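Long-range contacts in sortase, SrtB family (Streptococcus pneumoniae PCS8235, PDB 4Y4Q), which probably acts as a cysteine transpeptidase of the sortase B family, working in formation of the type II pilus of the pneumococcus: residues A[145-151]-A[205-209]; A[170-174]-A[200-206]. All blocks are in the same frame, centred on the assembly; numbering follows the deposited sequence.

Contact 1: residues A[145-151]-A[205-209]; sequences ADQEFFD and MHKRD
The backbones of 145-151 and 205-209 approach most closely where Ala145 faces Met205, their CA atoms 7.2 Å apart, and draw away toward Asp151 and Arg208. Within the sortase beta-barrel fold this sets the short helix 147-152 over the edge strand 206-207, with Met205 and His206 forming a classic beta bulge opposite Met172. His206 sets its CB against one face of Phe150 and its NE2 edge against Ala145 O, just ahead of the helix. NE2 donates to Ala145 O over 2.7 Å; the oxygen lies in the imidazole plane, whereas the nitrogen stands well above the carbonyl plane of Ala145, and the bond is short though it does not follow a lone pair. The backbone of the strand puts His206 CB over the centre of the Phe150 ring, and CG, anti to the carbonyl carbon of His206 (chi1 -58°), then swings the imidazole toward Ala145. The two rings are only obliquely related, their centroids 5.5 Å apart. Gln147 crosses the imidazole obliquely, its CA making an off-centre CH-pi contact. Beside the Ala145 carbonyl, the extended Met205 chain brings CE to 3.6 Å from Ala145 O. At the other end Arg208 bends at chi3 (57°), turning its guanidinium back over Phe150; the two planes are within 2° of parallel and their centres 4.6 Å apart, a flat stack. Ile169 O accepts from NH1 of the same group, so both ends of the guanidinium are held by main-chain oxygens. Asp146 caps the helix N terminus through OD2, which accepts from Phe149 N. The second guanidinium bond runs from Arg208 NH2 to Phe150 O, 3.0 Å away and close to the guanidinium plane.

Contact 2: residues A[170-174]-A[200-206]; sequences FEMLE and LLSVAMH
Met172 and His206 form an antiparallel hydrogen-bonded pair that joins strand 163-176 to the chain leaving helix 190-202, at the edge of the sortase sheet. Met172 N donates to His206 O over 2.9 Å. In return Met172 O accepts twice, from Met205 N at 2.8 Å in the carbonyl plane and from His206 N at a slight tilt; this forked acceptance is the signature of the bulge. Farther along, a water bridges strand 163-176 to the loop after the helix, donating to Val203 O and accepting from Glu174 N. The other edge of strand 163-176 is engaged too, with Glu171 and Leu173 hydrogen-bonded through their backbones to Val236 and Ile234. Met172 bends at chi2 (-90°) and lies beside Met205, pointing the same way; its CE packs tightly on Met205 CB. Leu173 CD2 wedges between Leu200 CD1 and Val203 CG2, 3.6 Å from each, while Leu201 CD2 meets the edge of the Phe170 ring. The acid group of Glu171 is buried at this contact. Its chain is extended, with CG anti to the backbone N (chi1 172°), and reaches the last turn of the helix, where Leu201 CD2 lies 3.3 Å from OE1 and Ala204 CB touches OE2. There OE2 comes within 2.7 Å of Leu200 O, a backbone acceptor. Two oxygens this close in a largely apolar setting imply that Glu171 probably holds a proton and may donate it in a hydrogen bond to Leu200 O, consistent with a pKa raised by burial.

How the contacts relate
From the N terminus, the chain first passes through 145-151, then enters strand 163-176 and supplies 170-174, runs through helix 190-202, and returns along 200-209 to meet both earlier segments. Contact 2 closes the shorter loop and contact 1 the longer one, their nearest ends 26 and 54 positions apart; the strand of contact 2 lies inside the loop of contact 1, and both close on the chain around Met205 and His206, which they share. Their centres are about 9 Å apart. Met172 packs against Ala145 and Phe150, and Arg208 N probably donates to Phe170 O. Together they tie helix 147-152, strand 163-176 and the end of helix 190-202 to the short edge strand 206-207.

Contact 1: residues A[145-151]-A[205-209]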
loop_
_atom_site.group_PDB
_atom_site.type_symbol
_atom_site.label_atom_id
_atom_site.label_comp_id
_atom_site.label_asym_id
_atom_site.label_seq_id
_atom_site.Cartn_x
_atom_site.Cartn_y
_atom_site.Cartn_z
ATOM N N ALA A 145 13.926 1.171 2.827
ATOM C CA ALA A 145 14.823 0.350 3.635
ATOM C C ALA A 145 15.958 1.185 4.234
ATOM O O ALA A 145 16.616 0.753 5.182
ATOM C CB ALA A 145 15.376 -0.812 2.825
ATOM N N ASP A 146 16.177 2.379 3.686
ATOM C CA ASP A 146 17.181 3.306 4.216
ATOM C C ASP A 146 16.603 4.163 5.350
ATOM O O ASP A 146 15.525 4.754 5.210
ATOM C CB ASP A 146 17.732 4.196 3.101
ATOM C CG ASP A 146 18.809 5.148 3.595
ATOM O OD1 ASP A 146 19.911 4.673 3.963
ATOM O OD2 ASP A 146 18.554 6.373 3.614
ATOM N N GLN A 147 17.316 4.210 6.473
ATOM C CA GLN A 147 16.852 4.905 7.673
ATOM C C GLN A 147 16.425 6.343 7.365
ATOM O O GLN A 147 15.315 6.760 7.690
ATOM C CB GLN A 147 17.960 4.900 8.744
ATOM C CG GLN A 147 17.537 5.438 10.128
ATOM C CD GLN A 147 16.455 4.582 10.788
ATOM O OE1 GLN A 147 15.262 4.919 10.759
ATOM N NE2 GLN A 147 16.866 3.462 11.373
ATOM N N GLU A 148 17.314 7.088 6.720
ATOM C CA GLU A 148 17.070 8.491 6.399
ATOM C C GLU A 148 15.858 8.701 5.483
ATOM O O GLU A 148 14.986 9.527 5.756
ATOM C CB GLU A 148 18.333 9.073 5.763
ATOM C CG GLU A 148 18.429 10.575 5.782
ATOM C CD GLU A 148 19.796 11.055 5.315
ATOM O OE1 GLU A 148 20.812 10.646 5.931
ATOM O OE2 GLU A 148 19.849 11.820 4.324
ATOM N N PHE A 149 15.802 7.953 4.391
ATOM C CA PHE A 149 14.684 8.072 3.473
ATOM C C PHE A 149 13.379 7.725 4.208
ATOM O O PHE A 149 12.354 8.405 4.042
ATOM C CB PHE A 149 14.911 7.149 2.269
ATOM C CG PHE A 149 13.962 7.386 1.122
ATOM C CD1 PHE A 149 12.691 6.819 1.129
ATOM C CD2 PHE A 149 14.347 8.152 0.030
ATOM C CE1 PHE A 149 11.806 7.023 0.075
ATOM C CE2 PHE A 149 13.475 8.360 -1.034
ATOM C CZ PHE A 149 12.197 7.792 -1.006
ATOM N N PHE A 150 13.417 6.687 5.035
ATOM C CA PHE A 150 12.242 6.324 5.824
ATOM C C PHE A 150 11.838 7.449 6.775
ATOM O O PHE A 150 10.659 7.758 6.903
ATOM C CB PHE A 150 12.479 5.045 6.639
ATOM C CG PHE A 150 11.298 4.657 7.498
ATOM C CD1 PHE A 150 10.279 3.858 6.981
ATOM C CD2 PHE A 150 11.189 5.110 8.809
ATOM C CE1 PHE A 150 9.177 3.496 7.761
ATOM C CE2 PHE A 150 10.094 4.754 9.601
ATOM C CZ PHE A 150 9.085 3.945 9.074
ATOM N N ASP A 151 12.814 8.042 7.460
ATOM C CA ASP A 151 12.511 9.077 8.441
ATOM C C ASP A 151 11.886 10.294 7.778
ATOM O O ASP A 151 11.053 10.976 8.373
ATOM C CB ASP A 151 13.772 9.498 9.212
ATOM C CG ASP A 151 14.299 8.394 10.133
ATOM O OD1 ASP A 151 13.526 7.469 10.472
ATOM O OD2 ASP A 151 15.486 8.452 10.521
ATOM N N MET A 205 11.319 -3.630 9.668
ATOM C CA MET A 205 12.720 -3.250 9.479
ATOM C C MET A 205 12.908 -1.802 9.942
ATOM O O MET A 205 13.924 -1.457 10.548
ATOM C CB MET A 205 13.152 -3.435 8.025
ATOM C CG MET A 205 14.527 -2.821 7.715
ATOM S SD MET A 205 15.207 -3.316 6.119
ATOM C CE MET A 205 16.882 -2.671 6.244
ATOM N N HIS A 206 11.923 -0.955 9.645
ATOM C CA HIS A 206 11.823 0.363 10.277
ATOM C C HIS A 206 10.366 0.572 10.692
ATOM O O HIS A 206 9.448 0.034 10.064
ATOM C CB HIS A 206 12.250 1.485 9.313
ATOM C CG HIS A 206 13.650 1.347 8.794
ATOM N ND1 HIS A 206 14.762 1.534 9.588
ATOM C CD2 HIS A 206 14.117 1.039 7.559
ATOM C CE1 HIS A 206 15.854 1.343 8.866
ATOM N NE2 HIS A 206 15.490 1.046 7.631
ATOM N N LYS A 207 10.145 1.355 11.741
ATOM C CA LYS A 207 8.784 1.711 12.124
ATOM C C LYS A 207 8.824 2.980 12.932
ATOM O O LYS A 207 9.866 3.323 13.481
ATOM C CB LYS A 207 8.133 0.595 12.952
ATOM C CG LYS A 207 8.838 0.334 14.278
ATOM C CD LYS A 207 8.164 -0.808 15.028
ATOM C CE LYS A 207 9.026 -1.273 16.189
ATOM N NZ LYS A 207 8.303 -2.268 17.013
ATOM N N ARG A 208 7.703 3.696 12.982
ATOM C CA ARG A 208 7.577 4.839 13.890
ATOM C C ARG A 208 6.379 4.593 14.783
ATOM O O ARG A 208 5.413 3.966 14.366
ATOM C CB ARG A 208 7.417 6.169 13.133
ATOM C CG ARG A 208 6.365 6.160 12.025
ATOM C CD ARG A 208 6.150 7.570 11.436
ATOM N NE ARG A 208 7.393 8.136 10.913
ATOM C CZ ARG A 208 7.827 7.967 9.669
ATOM N NH1 ARG A 208 7.102 7.262 8.812
ATOM N NH2 ARG A 208 8.983 8.512 9.281
ATOM N N ASP A 209 6.442 5.080 16.012
ATOM C CA ASP A 209 5.333 4.911 16.936
ATOM C C ASP A 209 4.209 5.896 16.603
ATOM O O ASP A 209 4.380 7.101 16.760
ATOM C CB ASP A 209 5.821 5.131 18.370
ATOM C CG ASP A 209 4.901 4.508 19.399
ATOM O OD1 ASP A 209 3.665 4.644 19.255
ATOM O OD2 ASP A 209 5.412 3.873 20.348
#

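Contact 2: residues A[170-174]-A[200-206]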
loop_
_atom_site.group_PDB
_atom_site.type_symbol
_atom_site.label_atom_id
_atom_site.label_comp_id
_atom_site.label_asym_id
_atom_site.label_seq_id
_atom_site.Cartn_x
_atom_site.Cartn_y
_atom_site.Cartn_z
ATOM N N PHE A 170 3.860 4.267 8.712
ATOM C CA PHE A 170 4.438 3.919 10.016
ATOM C C PHE A 170 5.389 2.726 10.015
ATOM O O PHE A 170 5.999 2.422 11.039
ATOM C CB PHE A 170 3.357 3.707 11.082
ATOM C CG PHE A 170 2.433 2.569 10.787
ATOM C CD1 PHE A 170 2.734 1.275 11.201
ATOM C CD2 PHE A 170 1.259 2.786 10.089
ATOM C CE1 PHE A 170 1.867 0.217 10.924
ATOM C CE2 PHE A 170 0.397 1.736 9.807
ATOM C CZ PHE A 170 0.706 0.455 10.227
ATOM N N GLU A 171 5.521 2.038 8.892
ATOM C CA GLU A 171 6.371 0.850 8.889
ATOM C C GLU A 171 6.914 0.477 7.513
ATOM O O GLU A 171 6.221 0.633 6.496
ATOM C CB GLU A 171 5.626 -0.359 9.503
ATOM C CG GLU A 171 6.385 -1.667 9.343
ATOM C CD GLU A 171 5.782 -2.851 10.101
ATOM O OE1 GLU A 171 4.821 -2.668 10.884
ATOM O OE2 GLU A 171 6.287 -3.980 9.904
ATOM N N MET A 172 8.156 -0.008 7.481
ATOM C CA MET A 172 8.653 -0.721 6.300
ATOM C C MET A 172 9.128 -2.103 6.732
ATOM O O MET A 172 9.756 -2.266 7.794
ATOM C CB MET A 172 9.816 0.031 5.642
ATOM C CG MET A 172 10.047 -0.318 4.166
ATOM S SD MET A 172 11.178 -1.698 3.850
ATOM C CE MET A 172 12.203 -1.540 5.250
ATOM N N LEU A 173 8.851 -3.110 5.916
ATOM C CA LEU A 173 9.375 -4.419 6.252
ATOM C C LEU A 173 9.727 -5.158 4.995
ATOM O O LEU A 173 9.248 -4.794 3.916
ATOM C CB LEU A 173 8.386 -5.213 7.121
ATOM C CG LEU A 173 6.913 -5.430 6.756
ATOM C CD1 LEU A 173 6.792 -6.156 5.473
ATOM C CD2 LEU A 173 6.263 -6.308 7.805
ATOM N N GLU A 174 10.557 -6.186 5.137
ATOM C CA GLU A 174 10.873 -7.087 4.034
ATOM C C GLU A 174 10.440 -8.482 4.444
ATOM O O GLU A 174 10.684 -8.904 5.577
ATOM C CB GLU A 174 12.379 -7.051 3.710
ATOM C CG GLU A 174 12.856 -5.686 3.172
ATOM C CD GLU A 174 14.370 -5.599 2.956
ATOM O OE1 GLU A 174 15.101 -6.542 3.345
ATOM O OE2 GLU A 174 14.832 -4.577 2.400
ATOM N N LEU A 200 2.782 -7.786 12.680
ATOM C CA LEU A 200 3.261 -6.880 11.636
ATOM C C LEU A 200 4.345 -5.942 12.178
ATOM O O LEU A 200 5.432 -5.847 11.620
ATOM C CB LEU A 200 2.090 -6.081 11.064
ATOM C CG LEU A 200 2.317 -5.270 9.785
ATOM C CD1 LEU A 200 2.791 -6.163 8.638
ATOM C CD2 LEU A 200 1.038 -4.555 9.399
ATOM N N LEU A 201 4.068 -5.294 13.301
ATOM C CA LEU A 201 5.041 -4.403 13.911
ATOM C C LEU A 201 6.305 -5.135 14.375
ATOM O O LEU A 201 7.408 -4.603 14.266
ATOM C CB LEU A 201 4.394 -3.634 15.071
ATOM C CG LEU A 201 3.332 -2.625 14.611
ATOM C CD1 LEU A 201 2.463 -2.124 15.767
ATOM C CD2 LEU A 201 3.995 -1.446 13.879
ATOM N N SER A 202 6.155 -6.358 14.878
ATOM C CA SER A 202 7.295 -7.064 15.464
ATOM C C SER A 202 8.357 -7.444 14.435
ATOM O O SER A 202 9.510 -7.657 14.793
ATOM C CB SER A 202 6.843 -8.311 16.246
ATOM O OG SER A 202 6.219 -9.257 15.396
ATOM N N VAL A 203 7.972 -7.537 13.165
ATOM C CA VAL A 203 8.922 -7.917 12.116
ATOM C C VAL A 203 9.357 -6.713 11.262
ATOM O O VAL A 203 9.934 -6.874 10.177
ATOM C CB VAL A 203 8.348 -9.036 11.217
ATOM C CG1 VAL A 203 8.081 -10.298 12.045
ATOM C CG2 VAL A 203 7.069 -8.573 10.541
ATOM N N ALA A 204 9.092 -5.510 11.765
ATOM C CA ALA A 204 9.396 -4.285 11.031
ATOM C C ALA A 204 10.901 -4.116 10.836
ATOM O O ALA A 204 11.674 -4.423 11.740
ATOM C CB ALA A 204 8.842 -3.088 11.773
ATOM N N MET A 205 11.319 -3.630 9.668
ATOM C CA MET A 205 12.720 -3.250 9.479
ATOM C C MET A 205 12.908 -1.802 9.942
ATOM O O MET A 205 13.924 -1.457 10.548
ATOM C CB MET A 205 13.152 -3.435 8.025
ATOM C CG MET A 205 14.527 -2.821 7.715
ATOM S SD MET A 205 15.207 -3.316 6.119
ATOM C CE MET A 205 16.882 -2.671 6.244
ATOM N N HIS A 206 11.923 -0.955 9.645
ATOM C CA HIS A 206 11.823 0.363 10.277
ATOM C C HIS A 206 10.366 0.572 10.692
ATOM O O HIS A 206 9.448 0.034 10.064
ATOM C CB HIS A 206 12.250 1.485 9.313
ATOM C CG HIS A 206 13.650 1.347 8.794
ATOM N ND1 HIS A 206 14.762 1.534 9.588
ATOM C CD2 HIS A 206 14.117 1.039 7.559
ATOM C CE1 HIS A 206 15.854 1.343 8.866
ATOM N NE2 HIS A 206 15.490 1.046 7.631
HETATM O O HOH W 1 11.684 -6.530 8.065
#